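Local coordinates for protein AbyA5 (Verrucosispora maris, PDB 4YWF) that catalyses acetate elimination in spirotetronate biosynthesis, acting as an esterase-like lyase with an alpha/beta hydrolase fold, at residues A[25-30]-A[87-92]; A[178-183]-A[265-270]; A[259-264]-A[274-279]. The protein carries 4 engineered substitutions. One frame throughout, in Å; residues are numbered along the deposited sequence.

Interaction 1: residues A[25-30]-A[87-92]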
ATOM      1  N   ALA A  25      19.443   4.102 -12.181  1.00 49.56           N
ATOM      2  CA  ALA A  25      19.099   5.538 -12.210  1.00 47.67           C
ATOM      3  C   ALA A  25      17.786   5.649 -11.501  1.00 47.70           C
ATOM      4  O   ALA A  25      17.512   6.494 -10.651  1.00 47.82           O
ATOM      5  CB  ALA A  25      18.958   5.986 -13.655  1.00 45.67           C
ATOM      6  N   GLU A  26      17.009   4.658 -11.841  1.00 46.07           N
ATOM      7  CA  GLU A  26      15.634   4.613 -11.607  1.00 43.84           C
ATOM      8  C   GLU A  26      15.284   4.041 -10.221  1.00 45.10           C
ATOM      9  O   GLU A  26      14.340   4.469  -9.643  1.00 40.99           O
ATOM     10  CB  GLU A  26      15.127   3.748 -12.712  1.00 44.77           C
ATOM     11  CG  GLU A  26      13.664   3.441 -12.737  1.00 44.40           C
ATOM     12  CD  GLU A  26      13.374   2.515 -13.883  1.00 43.53           C
ATOM     13  OE1 GLU A  26      14.291   2.248 -14.651  1.00 48.36           O
ATOM     14  OE2 GLU A  26      12.255   2.018 -14.040  1.00 51.52           O
ATOM     15  N   LEU A  27      16.068   3.123  -9.667  1.00 43.25           N
ATOM     16  CA  LEU A  27      15.894   2.790  -8.254  1.00 44.65           C
ATOM     17  C   LEU A  27      16.217   4.028  -7.418  1.00 45.18           C
ATOM     18  O   LEU A  27      15.494   4.333  -6.488  1.00 46.35           O
ATOM     19  CB  LEU A  27      16.781   1.594  -7.817  1.00 40.92           C
ATOM     20  CG  LEU A  27      16.603   0.233  -8.475  1.00 38.24           C
ATOM     21  CD1 LEU A  27      17.641  -0.752  -7.934  1.00 36.24           C
ATOM     22  CD2 LEU A  27      15.201  -0.257  -8.250  1.00 36.39           C
ATOM     23  N   LYS A  28      17.286   4.749  -7.779  1.00 49.68           N
ATOM     24  CA  LYS A  28      17.768   5.944  -7.026  1.00 49.78           C
ATOM     25  C   LYS A  28      16.775   7.099  -7.017  1.00 49.07           C
ATOM     26  O   LYS A  28      16.798   7.915  -6.085  1.00 45.71           O
ATOM     27  CB  LYS A  28      19.120   6.516  -7.572  1.00 48.25           C
ATOM     28  CG  LYS A  28      20.325   5.597  -7.449  1.00 48.70           C
ATOM     29  CD  LYS A  28      21.597   6.270  -6.948  1.00 45.96           C
ATOM     30  CE  LYS A  28      22.743   6.100  -7.946  1.00 41.80           C
ATOM     31  NZ  LYS A  28      24.007   5.632  -7.297  1.00 39.87           N
ATOM     32  N   GLN A  29      15.950   7.164  -8.060  1.00 44.53           N
ATOM     33  CA  GLN A  29      14.913   8.185  -8.214  1.00 47.05           C
ATOM     34  C   GLN A  29      13.895   8.054  -7.130  1.00 51.11           C
ATOM     35  O   GLN A  29      13.336   9.039  -6.653  1.00 53.90           O
ATOM     36  CB  GLN A  29      14.170   8.039  -9.543  1.00 46.96           C
ATOM     37  N   TYR A  30      13.619   6.810  -6.774  1.00 54.95           N
ATOM     38  CA  TYR A  30      12.719   6.508  -5.700  1.00 43.93           C
ATOM     39  C   TYR A  30      13.336   6.877  -4.355  1.00 41.58           C
ATOM     40  O   TYR A  30      12.759   7.697  -3.641  1.00 41.50           O
ATOM     41  CB  TYR A  30      12.351   5.043  -5.743  1.00 39.55           C
ATOM     42  CG  TYR A  30      11.391   4.727  -4.673  1.00 43.06           C
ATOM     43  CD1 TYR A  30      10.020   4.878  -4.905  1.00 48.05           C
ATOM     44  CD2 TYR A  30      11.822   4.312  -3.398  1.00 41.93           C
ATOM     45  CE1 TYR A  30       9.085   4.576  -3.903  1.00 45.26           C
ATOM     46  CE2 TYR A  30      10.903   4.007  -2.393  1.00 41.67           C
ATOM     47  CZ  TYR A  30       9.526   4.153  -2.645  1.00 47.71           C
ATOM     48  OH  TYR A  30       8.564   3.897  -1.650  1.00 46.52           O
ATOM     49  N   ARG A  87      15.589  -4.194  -0.016  1.00 25.68           N
ATOM     50  CA  ARG A  87      14.706  -5.163  -0.659  1.00 28.36           C
ATOM     51  C   ARG A  87      13.878  -4.563  -1.823  1.00 28.01           C
ATOM     52  O   ARG A  87      13.406  -5.283  -2.669  1.00 31.49           O
ATOM     53  CB  ARG A  87      13.801  -5.781   0.448  1.00 31.90           C
ATOM     54  CG  ARG A  87      12.448  -6.235   0.009  1.00 34.71           C
ATOM     55  CD  ARG A  87      11.225  -5.465   0.473  1.00 29.19           C
ATOM     56  NE  ARG A  87      11.038  -4.048   0.238  1.00 29.91           N
ATOM     57  CZ  ARG A  87      10.188  -3.457  -0.615  1.00 28.37           C
ATOM     58  NH1 ARG A  87       9.444  -4.121  -1.542  1.00 25.10           N
ATOM     59  NH2 ARG A  87      10.117  -2.132  -0.552  1.00 28.57           N
ATOM     60  N   PHE A  88      13.700  -3.241  -1.855  1.00 29.39           N
ATOM     61  CA  PHE A  88      12.994  -2.554  -2.934  1.00 26.93           C
ATOM     62  C   PHE A  88      13.674  -2.844  -4.253  1.00 25.84           C
ATOM     63  O   PHE A  88      14.913  -2.852  -4.299  1.00 27.21           O
ATOM     64  CB  PHE A  88      13.033  -1.074  -2.664  1.00 29.22           C
ATOM     65  CG  PHE A  88      12.430  -0.210  -3.722  1.00 30.18           C
ATOM     66  CD1 PHE A  88      13.207   0.223  -4.803  1.00 30.07           C
ATOM     67  CD2 PHE A  88      11.140   0.269  -3.591  1.00 29.65           C
ATOM     68  CE1 PHE A  88      12.685   1.070  -5.765  1.00 30.53           C
ATOM     69  CE2 PHE A  88      10.609   1.094  -4.555  1.00 34.17           C
ATOM     70  CZ  PHE A  88      11.382   1.500  -5.651  1.00 30.68           C
ATOM     71  N   PRO A  89      12.895  -3.054  -5.338  1.00 22.66           N
ATOM     72  CA  PRO A  89      11.425  -2.945  -5.440  1.00 23.80           C
ATOM     73  C   PRO A  89      10.643  -4.232  -5.056  1.00 23.55           C
ATOM     74  O   PRO A  89       9.438  -4.192  -4.774  1.00 26.97           O
ATOM     75  CB  PRO A  89      11.251  -2.528  -6.893  1.00 25.35           C
ATOM     76  CG  PRO A  89      12.375  -3.348  -7.635  1.00 24.52           C
ATOM     77  CD  PRO A  89      13.528  -3.271  -6.663  1.00 25.36           C
ATOM     78  N   PHE A  90      11.321  -5.375  -5.039  1.00 26.30           N
ATOM     79  CA  PHE A  90      10.748  -6.680  -4.678  1.00 26.28           C
ATOM     80  C   PHE A  90      11.875  -7.733  -4.625  1.00 24.89           C
ATOM     81  O   PHE A  90      12.918  -7.585  -5.239  1.00 23.66           O
ATOM     82  CB  PHE A  90       9.630  -7.166  -5.641  1.00 30.83           C
ATOM     83  CG  PHE A  90      10.127  -7.620  -6.972  1.00 32.11           C
ATOM     84  CD1 PHE A  90      10.322  -6.691  -8.011  1.00 38.10           C
ATOM     85  CD2 PHE A  90      10.367  -8.951  -7.209  1.00 36.63           C
ATOM     86  CE1 PHE A  90      10.792  -7.087  -9.265  1.00 42.89           C
ATOM     87  CE2 PHE A  90      10.823  -9.352  -8.450  1.00 40.93           C
ATOM     88  CZ  PHE A  90      11.057  -8.420  -9.470  1.00 41.82           C
ATOM     89  N   VAL A  91      11.652  -8.787  -3.865  1.00 24.90           N
ATOM     90  CA  VAL A  91      12.716  -9.713  -3.536  1.00 24.13           C
ATOM     91  C   VAL A  91      13.015 -10.614  -4.722  1.00 25.61           C
ATOM     92  O   VAL A  91      12.174 -11.384  -5.141  1.00 27.10           O
ATOM     93  CB  VAL A  91      12.379 -10.547  -2.291  1.00 27.03           C
ATOM     94  CG1 VAL A  91      13.379 -11.697  -2.089  1.00 26.28           C
ATOM     95  CG2 VAL A  91      12.381  -9.658  -1.063  1.00 26.13           C
ATOM     96  N   ASP A  92      14.214 -10.464  -5.289  1.00 27.80           N
ATOM     97  CA  ASP A  92      14.626 -11.197  -6.498  1.00 25.84           C
ATOM     98  C   ASP A  92      15.998 -11.831  -6.389  1.00 29.33           C
ATOM     99  O   ASP A  92      16.576 -12.293  -7.392  1.00 31.23           O
ATOM    100  CB  ASP A  92      14.605 -10.231  -7.716  1.00 28.84           C
ATOM    101  CG  ASP A  92      15.707  -9.165  -7.680  1.00 26.59           C
ATOM    102  OD1 ASP A  92      16.371  -8.901  -6.629  1.00 27.67           O
ATOM    103  OD2 ASP A  92      15.882  -8.544  -8.731  1.00 28.46           O
TER
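L27, in helix 24-29, meets the loop at 87-92 with a single methyl. Its CD2 approaches the F88 ring obliquely, 3.8 Å from CE1 of F88, and the same methyl lies equally close to CD of P89. The leucine runs alongside the phenylalanine but head to tail with it, and lies crosswise to the proline. With chi1 at -61°, CG of L27 stands opposite its own carbonyl carbon, a setting that brings the tip of the chain nearer to the loop than its base. W59 of helix 59-72 touches both L27 and F88.

At the end of the segment Y30 makes the aromatic half of the contact, an offset stack on F88 with ring centroids 4.2 Å apart and planes inclined by 22°. CE2 of F88 lies over the centre of the tyrosine ring, while CD2 of Y30 falls toward the rim of the phenylalanine. The two rings come nearest at Y30 CG and F88 CZ, 3.4 Å apart. CG of Y30 is opposite the backbone N (chi1 -178°), which swings the ring over F88. The other face of F88 rests on its own neighbour, CB of P89, so that the phenylalanine is sandwiched between a tyrosine and a proline.

A cis peptide joins F88 to P89, just where the chain leaves helix 76-87, and R96 of the following helix 94-111 donates a hydrogen bond to F88 O. P89 in turn touches V259 and T263 of helix 258-268. The arrangement is a small hydrophobic cluster, buried at L27, F88 and P89 with Y30 at its exposed margin, in the helical part that precedes the first strand of the alpha/beta hydrolase sheet.

Interaction 2: residues A[178-183]-A[265-270]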
ATOM      1  N   PRO A 178      -0.628  -8.775  -2.480  1.00 26.58           N
ATOM      2  CA  PRO A 178      -0.177 -10.125  -2.843  1.00 24.87           C
ATOM      3  C   PRO A 178       1.150 -10.041  -3.505  1.00 27.75           C
ATOM      4  O   PRO A 178       1.324  -9.244  -4.438  1.00 29.11           O
ATOM      5  CB  PRO A 178      -1.258 -10.600  -3.841  1.00 27.90           C
ATOM      6  CG  PRO A 178      -2.490  -9.878  -3.426  1.00 28.07           C
ATOM      7  CD  PRO A 178      -2.031  -8.546  -2.936  1.00 27.48           C
ATOM      8  N   GLY A 179       2.117 -10.793  -2.982  1.00 27.73           N
ATOM      9  CA  GLY A 179       3.404 -10.841  -3.544  1.00 26.59           C
ATOM     10  C   GLY A 179       4.385  -9.864  -2.959  1.00 31.57           C
ATOM     11  O   GLY A 179       5.567  -9.948  -3.282  1.00 30.00           O
ATOM     12  N   VAL A 180       3.910  -8.893  -2.153  1.00 28.49           N
ATOM     13  CA  VAL A 180       4.728  -7.865  -1.607  1.00 25.58           C
ATOM     14  C   VAL A 180       5.103  -8.308  -0.193  1.00 24.81           C
ATOM     15  O   VAL A 180       4.250  -8.821   0.540  1.00 21.68           O
ATOM     16  CB  VAL A 180       3.965  -6.518  -1.583  1.00 27.80           C
ATOM     17  CG1 VAL A 180       4.726  -5.439  -0.886  1.00 27.81           C
ATOM     18  CG2 VAL A 180       3.605  -6.061  -2.996  1.00 26.66           C
ATOM     19  N   GLY A 181       6.398  -8.134   0.166  1.00 23.41           N
ATOM     20  CA  GLY A 181       6.869  -8.401   1.497  1.00 22.33           C
ATOM     21  C   GLY A 181       6.640  -9.852   1.869  1.00 24.14           C
ATOM     22  O   GLY A 181       7.086 -10.770   1.147  1.00 29.68           O
ATOM     23  N   GLU A 182       5.861 -10.070   2.943  1.00 23.58           N
ATOM     24  CA  GLU A 182       5.613 -11.372   3.430  1.00 25.51           C
ATOM     25  C   GLU A 182       4.283 -11.926   2.906  1.00 30.27           C
ATOM     26  O   GLU A 182       3.900 -13.052   3.288  1.00 31.23           O
ATOM     27  CB  GLU A 182       5.573 -11.387   4.963  1.00 29.63           C
ATOM     28  CG  GLU A 182       6.771 -10.795   5.673  1.00 26.31           C
ATOM     29  CD  GLU A 182       6.613 -10.983   7.162  1.00 29.33           C
ATOM     30  OE1 GLU A 182       5.888 -10.168   7.833  1.00 25.90           O
ATOM     31  OE2 GLU A 182       7.214 -11.975   7.677  1.00 23.26           O
ATOM     32  N   ASN A 183       3.548 -11.161   2.086  1.00 23.88           N
ATOM     33  CA  ASN A 183       2.263 -11.620   1.643  1.00 23.58           C
ATOM     34  C   ASN A 183       2.526 -12.604   0.514  1.00 24.78           C
ATOM     35  O   ASN A 183       3.051 -12.236  -0.531  1.00 24.79           O
ATOM     36  CB  ASN A 183       1.406 -10.430   1.193  1.00 26.19           C
ATOM     37  CG  ASN A 183       0.042 -10.839   0.612  1.00 24.87           C
ATOM     38  OD1 ASN A 183      -0.144 -11.948   0.085  1.00 29.72           O
ATOM     39  ND2 ASN A 183      -0.895  -9.937   0.672  1.00 24.41           N
ATOM     40  N   ALA A 265       4.768  -7.933 -13.160  1.00 27.31           N
ATOM     41  CA  ALA A 265       4.969  -9.273 -13.645  1.00 29.27           C
ATOM     42  C   ALA A 265       5.348 -10.218 -12.487  1.00 28.01           C
ATOM     43  O   ALA A 265       4.805 -11.306 -12.400  1.00 31.70           O
ATOM     44  CB  ALA A 265       6.016  -9.277 -14.733  1.00 30.41           C
ATOM     45  N   ARG A 266       6.218  -9.794 -11.561  1.00 31.55           N
ATOM     46  CA  ARG A 266       6.548 -10.694 -10.425  1.00 32.07           C
ATOM     47  C   ARG A 266       5.302 -10.930  -9.594  1.00 31.01           C
ATOM     48  O   ARG A 266       4.877 -12.063  -9.367  1.00 27.25           O
ATOM     49  CB  ARG A 266       7.643 -10.128  -9.504  1.00 38.89           C
ATOM     50  CG  ARG A 266       7.804 -10.961  -8.212  1.00 43.51           C
ATOM     51  CD  ARG A 266       8.214 -12.433  -8.474  1.00 49.05           C
ATOM     52  NE  ARG A 266       9.503 -12.497  -9.212  1.00 47.02           N
ATOM     53  CZ  ARG A 266      10.704 -12.847  -8.717  1.00 43.68           C
ATOM     54  NH1 ARG A 266      10.876 -13.235  -7.444  1.00 42.13           N
ATOM     55  NH2 ARG A 266      11.755 -12.801  -9.535  1.00 41.03           N
ATOM     56  N   LEU A 267       4.661  -9.853  -9.149  1.00 31.38           N
ATOM     57  CA  LEU A 267       3.478 -10.073  -8.297  1.00 29.80           C
ATOM     58  C   LEU A 267       2.388 -10.922  -8.919  1.00 28.30           C
ATOM     59  O   LEU A 267       1.780 -11.733  -8.238  1.00 28.11           O
ATOM     60  CB  LEU A 267       2.869  -8.752  -7.773  1.00 28.89           C
ATOM     61  CG  LEU A 267       3.785  -7.699  -7.203  1.00 31.94           C
ATOM     62  CD1 LEU A 267       2.942  -6.524  -6.830  1.00 31.74           C
ATOM     63  CD2 LEU A 267       4.646  -8.152  -6.010  1.00 35.71           C
ATOM     64  N   THR A 268       2.081 -10.690 -10.196  1.00 28.74           N
ATOM     65  CA  THR A 268       1.103 -11.518 -10.904  1.00 27.73           C
ATOM     66  C   THR A 268       1.638 -12.879 -11.323  1.00 30.39           C
ATOM     67  O   THR A 268       0.862 -13.735 -11.783  1.00 30.90           O
ATOM     68  CB  THR A 268       0.584 -10.811 -12.167  1.00 29.26           C
ATOM     69  OG1 THR A 268       1.677 -10.495 -13.075  1.00 28.03           O
ATOM     70  CG2 THR A 268      -0.150  -9.509 -11.728  1.00 29.69           C
ATOM     71  N   GLN A 269       2.956 -13.079 -11.203  1.00 32.89           N
ATOM     72  CA  GLN A 269       3.591 -14.312 -11.609  1.00 33.18           C
ATOM     73  C   GLN A 269       3.394 -14.529 -13.112  1.00 30.48           C
ATOM     74  O   GLN A 269       2.992 -15.577 -13.550  1.00 31.00           O
ATOM     75  CB  GLN A 269       3.058 -15.489 -10.795  1.00 36.86           C
ATOM     76  CG  GLN A 269       3.533 -15.379  -9.346  1.00 39.02           C
ATOM     77  CD  GLN A 269       2.842 -16.335  -8.427  1.00 41.99           C
ATOM     78  OE1 GLN A 269       2.486 -17.433  -8.821  1.00 41.67           O
ATOM     79  NE2 GLN A 269       2.624 -15.907  -7.171  1.00 49.26           N
ATOM     80  N   THR A 270       3.722 -13.503 -13.883  1.00 32.28           N
ATOM     81  CA  THR A 270       3.674 -13.564 -15.333  1.00 32.50           C
ATOM     82  C   THR A 270       4.990 -13.074 -15.778  1.00 30.86           C
ATOM     83  O   THR A 270       5.885 -13.129 -14.995  1.00 33.23           O
ATOM     84  CB  THR A 270       2.505 -12.745 -15.895  1.00 31.54           C
ATOM     85  OG1 THR A 270       2.591 -11.385 -15.475  1.00 30.19           O
ATOM     86  CG2 THR A 270       1.238 -13.357 -15.456  1.00 32.70           C
TER
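This is a van der Waals contact of one leucine, L267, mostly with backbone carbonyls and partly with a methyl of V180, where the last turn of helix 258-268 meets the loop after strand 171-174. Backbones come close: the CA atoms of G179 and L267 are 4.8 Å apart. L267 directs its CB at the loop and sets CB itself 3.7 Å from the carbonyl oxygen of P178. One methyl, CD2, goes further and lies 3.4 Å from G179 O. The same methyl also reaches CG2 of V180 at 3.8 Å, with CD1 only slightly farther from that valine carbon. A chi1 of -46° turns the branch beside the backbone N, and both methyls face the loop.

Such closeness depends on the glycine. At phi 93° G179 would jam any beta carbon against the oxygen of P178, and that carbon would also collide with CD2 of L267. In the alpha/beta hydrolase fold the loop belongs to the connection leaving the fourth strand, while helix 258-268 lies in the long helical excursion between the sixth and seventh strands, the usual place for cap insertions; L267 thus brings that excursion against this loop.

Both partners are shaped by backbone bonds of their own. A type II' turn runs from V180 to N183, closed by N183 N to V180 O at 2.9 Å, and G179 N bonds to N183 O. The helix ends in a Schellman motif at Q269, whose phi is positive (62°): T270 N binds A265 O and Q269 N binds R266 O at 2.8 Å. Beside this helix end, the hydroxyl of T270 donates to that of T268. L267 also touches I151 and is joined to Y187 by a backbone hydrogen bond.

Interaction 3: residues A[259-264]-A[274-279]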
ATOM      1  N   VAL A 259      10.777  -0.719 -13.924  1.00 31.21           N
ATOM      2  CA  VAL A 259      10.629  -1.197 -12.540  1.00 34.01           C
ATOM      3  C   VAL A 259       9.150  -1.501 -12.242  1.00 32.26           C
ATOM      4  O   VAL A 259       8.850  -2.546 -11.699  1.00 32.31           O
ATOM      5  CB  VAL A 259      11.212  -0.235 -11.503  1.00 31.74           C
ATOM      6  CG1 VAL A 259      11.023  -0.797 -10.110  1.00 34.96           C
ATOM      7  CG2 VAL A 259      12.712  -0.039 -11.723  1.00 37.31           C
ATOM      8  N   THR A 260       8.227  -0.633 -12.680  1.00 30.58           N
ATOM      9  CA  THR A 260       6.803  -0.905 -12.499  1.00 29.79           C
ATOM     10  C   THR A 260       6.332  -2.154 -13.207  1.00 29.80           C
ATOM     11  O   THR A 260       5.592  -2.949 -12.644  1.00 28.93           O
ATOM     12  CB  THR A 260       5.947   0.299 -12.951  1.00 31.68           C
ATOM     13  OG1 THR A 260       6.280   1.417 -12.137  1.00 35.79           O
ATOM     14  CG2 THR A 260       4.480   0.004 -12.759  1.00 34.83           C
ATOM     15  N   VAL A 261       6.754  -2.328 -14.458  1.00 31.97           N
ATOM     16  CA  VAL A 261       6.364  -3.493 -15.282  1.00 33.28           C
ATOM     17  C   VAL A 261       6.851  -4.838 -14.709  1.00 31.59           C
ATOM     18  O   VAL A 261       6.117  -5.856 -14.722  1.00 29.95           O
ATOM     19  CB  VAL A 261       6.926  -3.383 -16.728  1.00 36.75           C
ATOM     20  CG1 VAL A 261       6.554  -4.616 -17.579  1.00 35.99           C
ATOM     21  CG2 VAL A 261       6.483  -2.084 -17.415  1.00 38.39           C
ATOM     22  N   ASP A 262       8.120  -4.834 -14.293  1.00 32.54           N
ATOM     23  CA  ASP A 262       8.811  -6.056 -13.808  1.00 30.72           C
ATOM     24  C   ASP A 262       8.226  -6.474 -12.494  1.00 28.27           C
ATOM     25  O   ASP A 262       7.945  -7.654 -12.272  1.00 30.60           O
ATOM     26  CB  ASP A 262      10.283  -5.777 -13.598  1.00 32.89           C
ATOM     27  CG  ASP A 262      11.124  -5.964 -14.860  1.00 39.05           C
ATOM     28  OD1 ASP A 262      10.751  -6.755 -15.760  1.00 46.35           O
ATOM     29  OD2 ASP A 262      12.185  -5.319 -14.934  1.00 41.82           O
ATOM     30  N   THR A 263       8.032  -5.489 -11.611  1.00 27.25           N
ATOM     31  CA  THR A 263       7.296  -5.778 -10.357  1.00 29.86           C
ATOM     32  C   THR A 263       5.933  -6.359 -10.595  1.00 26.82           C
ATOM     33  O   THR A 263       5.539  -7.367  -9.986  1.00 24.58           O
ATOM     34  CB  THR A 263       7.161  -4.499  -9.517  1.00 28.88           C
ATOM     35  OG1 THR A 263       8.455  -4.025  -9.264  1.00 22.80           O
ATOM     36  CG2 THR A 263       6.472  -4.745  -8.212  1.00 32.57           C
ATOM     37  N   LEU A 264       5.170  -5.732 -11.489  1.00 30.47           N
ATOM     38  CA  LEU A 264       3.812  -6.247 -11.750  1.00 29.48           C
ATOM     39  C   LEU A 264       3.843  -7.668 -12.247  1.00 27.72           C
ATOM     40  O   LEU A 264       3.016  -8.499 -11.871  1.00 27.80           O
ATOM     41  CB  LEU A 264       3.081  -5.399 -12.809  1.00 32.66           C
ATOM     42  CG  LEU A 264       2.084  -4.304 -12.414  1.00 36.39           C
ATOM     43  CD1 LEU A 264       1.252  -3.933 -13.653  1.00 37.61           C
ATOM     44  CD2 LEU A 264       1.132  -4.696 -11.276  1.00 33.05           C
ATOM     45  N   THR A 274       3.895 -10.478 -21.212  1.00 33.51           N
ATOM     46  CA  THR A 274       2.535 -10.949 -21.028  1.00 36.08           C
ATOM     47  C   THR A 274       1.731 -10.162 -19.936  1.00 31.78           C
ATOM     48  O   THR A 274       0.529 -10.323 -19.862  1.00 36.05           O
ATOM     49  CB  THR A 274       2.521 -12.459 -20.693  1.00 37.81           C
ATOM     50  OG1 THR A 274       3.278 -12.696 -19.504  1.00 38.15           O
ATOM     51  CG2 THR A 274       3.122 -13.292 -21.846  1.00 41.47           C
ATOM     52  N   VAL A 275       2.373  -9.335 -19.118  1.00 28.65           N
ATOM     53  CA  VAL A 275       1.680  -8.844 -17.917  1.00 28.86           C
ATOM     54  C   VAL A 275       0.484  -7.943 -18.246  1.00 27.72           C
ATOM     55  O   VAL A 275      -0.602  -8.173 -17.762  1.00 31.28           O
ATOM     56  CB  VAL A 275       2.631  -8.203 -16.867  1.00 29.70           C
ATOM     57  CG1 VAL A 275       3.362  -7.005 -17.411  1.00 28.75           C
ATOM     58  CG2 VAL A 275       1.851  -7.853 -15.579  1.00 29.89           C
ATOM     59  N   PHE A 276       0.642  -6.995 -19.145  1.00 30.99           N
ATOM     60  CA  PHE A 276      -0.475  -6.118 -19.525  1.00 30.64           C
ATOM     61  C   PHE A 276      -1.651  -6.823 -20.172  1.00 35.65           C
ATOM     62  O   PHE A 276      -2.797  -6.510 -19.855  1.00 31.94           O
ATOM     63  CB  PHE A 276       0.023  -4.992 -20.368  1.00 32.05           C
ATOM     64  CG  PHE A 276       0.821  -4.012 -19.588  1.00 33.19           C
ATOM     65  CD1 PHE A 276       0.251  -3.371 -18.459  1.00 38.39           C
ATOM     66  CD2 PHE A 276       2.102  -3.708 -19.932  1.00 30.71           C
ATOM     67  CE1 PHE A 276       0.980  -2.477 -17.702  1.00 34.50           C
ATOM     68  CE2 PHE A 276       2.819  -2.812 -19.204  1.00 30.41           C
ATOM     69  CZ  PHE A 276       2.273  -2.196 -18.087  1.00 34.89           C
ATOM     70  N   ASP A 277      -1.368  -7.835 -21.002  1.00 34.25           N
ATOM     71  CA  ASP A 277      -2.394  -8.668 -21.547  1.00 33.18           C
ATOM     72  C   ASP A 277      -3.047  -9.365 -20.421  1.00 34.83           C
ATOM     73  O   ASP A 277      -4.290  -9.519 -20.373  1.00 35.87           O
ATOM     74  CB  ASP A 277      -1.846  -9.742 -22.500  1.00 34.58           C
ATOM     75  CG  ASP A 277      -1.618  -9.235 -23.878  1.00 37.41           C
ATOM     76  OD1 ASP A 277      -2.063  -8.093 -24.223  1.00 41.77           O
ATOM     77  OD2 ASP A 277      -0.971  -9.982 -24.624  1.00 44.58           O
ATOM     78  N   HIS A 278      -2.215  -9.791 -19.480  1.00 34.36           N
ATOM     79  CA  HIS A 278      -2.740 -10.509 -18.339  1.00 34.69           C
ATOM     80  C   HIS A 278      -3.779  -9.673 -17.540  1.00 30.07           C
ATOM     81  O   HIS A 278      -4.744 -10.226 -17.040  1.00 29.24           O
ATOM     82  CB  HIS A 278      -1.589 -11.030 -17.458  1.00 35.68           C
ATOM     83  CG  HIS A 278      -2.046 -11.894 -16.327  1.00 36.00           C
ATOM     84  ND1 HIS A 278      -2.622 -13.128 -16.511  1.00 37.06           N
ATOM     85  CD2 HIS A 278      -2.028 -11.691 -14.992  1.00 37.92           C
ATOM     86  CE1 HIS A 278      -2.948 -13.650 -15.348  1.00 35.42           C
ATOM     87  NE2 HIS A 278      -2.593 -12.797 -14.405  1.00 36.89           N
ATOM     88  N   VAL A 279      -3.586  -8.370 -17.443  1.00 28.69           N
ATOM     89  CA  VAL A 279      -4.432  -7.542 -16.537  1.00 30.23           C
ATOM     90  C   VAL A 279      -5.466  -6.749 -17.352  1.00 33.38           C
ATOM     91  O   VAL A 279      -6.173  -5.887 -16.805  1.00 32.33           O
ATOM     92  CB  VAL A 279      -3.589  -6.587 -15.665  1.00 29.40           C
ATOM     93  CG1 VAL A 279      -2.655  -7.389 -14.768  1.00 29.85           C
ATOM     94  CG2 VAL A 279      -2.752  -5.611 -16.508  1.00 29.29           C
TER
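Helix 258-268 and the short helix 275-278 pass closest at L264 and V275, whose CA atoms are 7.0 Å apart, with only a short loop joining the two helices along the chain. V275 lies at the centre of the contact and divides its two methyls between V261 and L264, residues three apart and so about one turn apart on the longer helix. CG2 meets CB of L264 at 3.9 Å and sits equally near that residue's carbonyl carbon. CG1 lies 4.0 Å from CG1 of V261. This division follows from chi1 of 61°, which wedges CG1 between the backbone N and the carbonyl carbon of V275 while CG2 stands opposite N.

The next residue, F276, brings its ring to the same two residues. CE2 of F276 comes within 4.1 Å of CG2 of V261, the two side chains lying crosswise, and CE1 lies at a looser 4.3 Å from CD1 of L264. Both aliphatic groups meet the ring obliquely. K250 and Q253 of helix 250-255 also touch F276.

Loss of both V275 methyls, as with an alanine here, would probably leave CG1 of V261 and CB of L264 without their partners and open a gap between the two helices.

Within the longer helix, T263 bends its hydroxyl back to V259 O (2.9 Å). That oxygen is thus gripped twice, because T263 N binds it as well, and the two donors come from opposite faces of the carbonyl. L264 is further packed by F246, and V275 by A265 and T268. Two consecutive helices of the insertion between the sixth and seventh strands thus pack through aliphatic and aromatic side chains, in the region where alpha/beta hydrolases commonly carry their caps.

How the interactions relate
Helix 258-268 runs through the group: its first half supplies one segment of interaction 3 and its last turn one of interaction 2, centres about 11 Å apart. Their segments alternate along the chain, whereas interaction 1 closes before either opens. Interaction 1 lies about 15 and 16 Å, centre to centre, from interactions 2 and 3, yet touches both: E26 OE2 probably bonds V259 N, and F90 packs on T263 and R266. T268 and T270 in turn rest on V275. One helix thus touches the N-terminal helical part, the loop after strand 171-174 and helix 275-278, consistent with an inserted region that rests on its neighbours.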